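Long-range contact in phospho-furanose lactonase (Mycoplasma synoviae, PDB 3OVG), which hydrolyses D-xylono-1,4-lactone 5-phosphate and L-arabino-1,4-lactone 5-phosphate, using two zinc ions per subunit: residues T193-V198 with K223-K228. Sequence-based numbering, arbitrary orientation.
Sequences TMALEV and KYYYEK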
loop_
_atom_site.group_PDB
_atom_site.type_symbol
_atom_site.label_atom_id
_atom_site.label_comp_id
_atom_site.label_asym_id
_atom_site.label_seq_id
_atom_site.Cartn_x
_atom_site.Cartn_y
_atom_site.Cartn_z
ATOM N N THR A 193 15.240 21.658 6.213
ATOM C CA THR A 193 14.427 22.808 5.813
ATOM C C THR A 193 13.975 23.673 7.014
ATOM O O THR A 193 13.828 23.189 8.159
ATOM C CB THR A 193 13.161 22.394 5.022
ATOM O OG1 THR A 193 12.288 21.592 5.862
ATOM C CG2 THR A 193 13.512 21.626 3.738
HETATM N N MSE A 194 13.733 24.950 6.715
HETATM C CA MSE A 194 13.227 25.930 7.685
HETATM C C MSE A 194 14.179 26.197 8.841
HETATM O O MSE A 194 13.773 26.733 9.886
HETATM C CB MSE A 194 11.885 25.464 8.260
HETATM C CG MSE A 194 10.885 25.045 7.200
HETATM SE SE MSE A 194 10.453 26.546 6.004
HETATM C CE MSE A 194 9.405 27.720 7.259
ATOM N N ALA A 195 15.445 25.846 8.662
ATOM C CA ALA A 195 16.396 25.954 9.771
ATOM C C ALA A 195 16.587 27.422 10.189
ATOM O O ALA A 195 16.652 27.743 11.376
ATOM C CB ALA A 195 17.707 25.330 9.395
ATOM N N LEU A 196 16.671 28.306 9.196
ATOM C CA LEU A 196 16.839 29.731 9.457
ATOM C C LEU A 196 15.666 30.212 10.328
ATOM O O LEU A 196 15.828 30.950 11.292
ATOM C CB LEU A 196 16.835 30.487 8.123
ATOM C CG LEU A 196 16.968 32.006 8.200
ATOM C CD1 LEU A 196 18.271 32.393 8.951
ATOM C CD2 LEU A 196 16.928 32.608 6.810
ATOM N N GLU A 197 14.476 29.770 9.966
ATOM C CA GLU A 197 13.270 30.257 10.584
ATOM C C GLU A 197 13.110 29.685 12.008
ATOM O O GLU A 197 12.730 30.400 12.911
ATOM C CB GLU A 197 12.067 29.956 9.681
ATOM C CG GLU A 197 12.018 30.844 8.403
ATOM C CD GLU A 197 13.059 30.426 7.371
ATOM O OE1 GLU A 197 13.395 29.236 7.317
ATOM O OE2 GLU A 197 13.545 31.270 6.616
ATOM N N VAL A 198 13.429 28.414 12.203
ATOM C CA VAL A 198 13.500 27.851 13.547
ATOM C C VAL A 198 14.408 28.723 14.444
ATOM O O VAL A 198 13.990 29.169 15.530
ATOM C CB VAL A 198 14.003 26.434 13.512
ATOM C CG1 VAL A 198 14.515 26.041 14.917
ATOM C CG2 VAL A 198 12.881 25.530 13.022
ATOM N N LYS A 223 25.929 24.880 1.203
ATOM C CA LYS A 223 26.927 25.518 2.043
ATOM C C LYS A 223 26.611 26.987 2.326
ATOM O O LYS A 223 27.003 27.509 3.375
ATOM C CB LYS A 223 28.334 25.369 1.461
ATOM C CG LYS A 223 28.596 26.206 0.226
ATOM C CD LYS A 223 29.708 25.537 -0.590
ATOM C CE LYS A 223 30.257 26.463 -1.676
ATOM N NZ LYS A 223 31.474 25.829 -2.256
ATOM N N TYR A 224 25.896 27.626 1.398
ATOM C CA TYR A 224 25.544 29.037 1.492
ATOM C C TYR A 224 24.488 29.210 2.565
ATOM O O TYR A 224 24.545 30.129 3.369
ATOM C CB TYR A 224 25.042 29.570 0.127
ATOM C CG TYR A 224 26.065 29.386 -0.977
ATOM C CD1 TYR A 224 27.224 30.153 -1.006
ATOM C CD2 TYR A 224 25.897 28.422 -1.953
ATOM C CE1 TYR A 224 28.199 29.979 -2.024
ATOM C CE2 TYR A 224 26.836 28.242 -2.975
ATOM C CZ TYR A 224 27.983 29.019 -2.994
ATOM O OH TYR A 224 28.899 28.841 -3.995
ATOM N N TYR A 225 23.521 28.307 2.549
ATOM C CA TYR A 225 22.471 28.281 3.555
ATOM C C TYR A 225 23.070 28.042 4.945
ATOM O O TYR A 225 22.669 28.688 5.893
ATOM C CB TYR A 225 21.434 27.196 3.199
ATOM C CG TYR A 225 20.185 27.179 4.094
ATOM C CD1 TYR A 225 19.389 28.315 4.230
ATOM C CD2 TYR A 225 19.804 26.016 4.777
ATOM C CE1 TYR A 225 18.250 28.312 5.046
ATOM C CE2 TYR A 225 18.681 25.995 5.594
ATOM C CZ TYR A 225 17.896 27.144 5.719
ATOM O OH TYR A 225 16.757 27.118 6.505
ATOM N N TYR A 226 24.024 27.109 5.062
ATOM C CA TYR A 226 24.639 26.787 6.347
ATOM C C TYR A 226 25.252 28.070 6.916
ATOM O O TYR A 226 25.078 28.447 8.087
ATOM C CB TYR A 226 25.784 25.756 6.188
ATOM C CG TYR A 226 25.371 24.357 5.822
ATOM C CD1 TYR A 226 24.037 23.967 5.829
ATOM C CD2 TYR A 226 26.338 23.394 5.511
ATOM C CE1 TYR A 226 23.679 22.660 5.494
ATOM C CE2 TYR A 226 25.987 22.102 5.176
ATOM C CZ TYR A 226 24.667 21.736 5.177
ATOM O OH TYR A 226 24.335 20.436 4.862
ATOM N N GLU A 227 25.971 28.736 6.031
ATOM C CA GLU A 227 26.709 29.912 6.387
ATOM C C GLU A 227 25.761 31.053 6.794
ATOM O O GLU A 227 26.007 31.749 7.796
ATOM C CB GLU A 227 27.609 30.308 5.199
ATOM C CG GLU A 227 28.280 31.622 5.394
ATOM C CD GLU A 227 29.177 31.959 4.192
ATOM O OE1 GLU A 227 28.870 31.489 3.069
ATOM O OE2 GLU A 227 30.162 32.695 4.394
ATOM N N LYS A 228 24.682 31.207 6.022
ATOM C CA LYS A 228 23.649 32.211 6.268
ATOM C C LYS A 228 23.040 32.037 7.659
ATOM O O LYS A 228 22.858 33.017 8.415
ATOM C CB LYS A 228 22.526 32.112 5.222
ATOM C CG LYS A 228 21.439 33.233 5.335
ATOM C CD LYS A 228 20.299 33.010 4.315
ATOM C CE LYS A 228 19.298 34.165 4.226
ATOM N NZ LYS A 228 19.966 35.494 4.012
HETATM O O HOH W 1 14.852 28.481 5.269
#
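Y225 reaches from helix 223-233 to the first turn of helix 195-205, where its hydroxyl meets the backbone of A195 and L196. Both helices follow successive parallel strands, 185-190 and 212-215, of the TIM barrel of this phosphotriesterase-family enzyme, and they pack as neighbours in its outer layer. The direct polar link is a nearly straight hydrogen bond from L196 N to Y225 OH, 2.9 Å long with an N-H...O angle of 169°. It gives an acceptor to a peptide N-H of the first turn, which lacks one within its own helix. The hydroxyl sits at the N-terminal end of helix 195-205, directly after the N-cap residue M194, and A195 N lies 2.8 Å from Y225 OH. CG of Y225 stands anti to its backbone N (chi1 -173°), which extends the ring toward helix 195-205.

A195 CB and L196 CB rest against the two ring carbons next to CZ, at 4.0 Å from CE2 and CE1 of Y225 respectively. Farther along, L196 CD2 touches the aliphatic part of K228 at CE, 3.8 Å away, while the K228 ammonium group pairs with E232.

E197, whose OE2 forms a salt bridge with R301 of the second subunit, joins through water: OE1 of E197 accepts a hydrogen bond from a water 2.6 Å away, and the same water is hydrogen-bonded to Y225 OH at 2.6 Å.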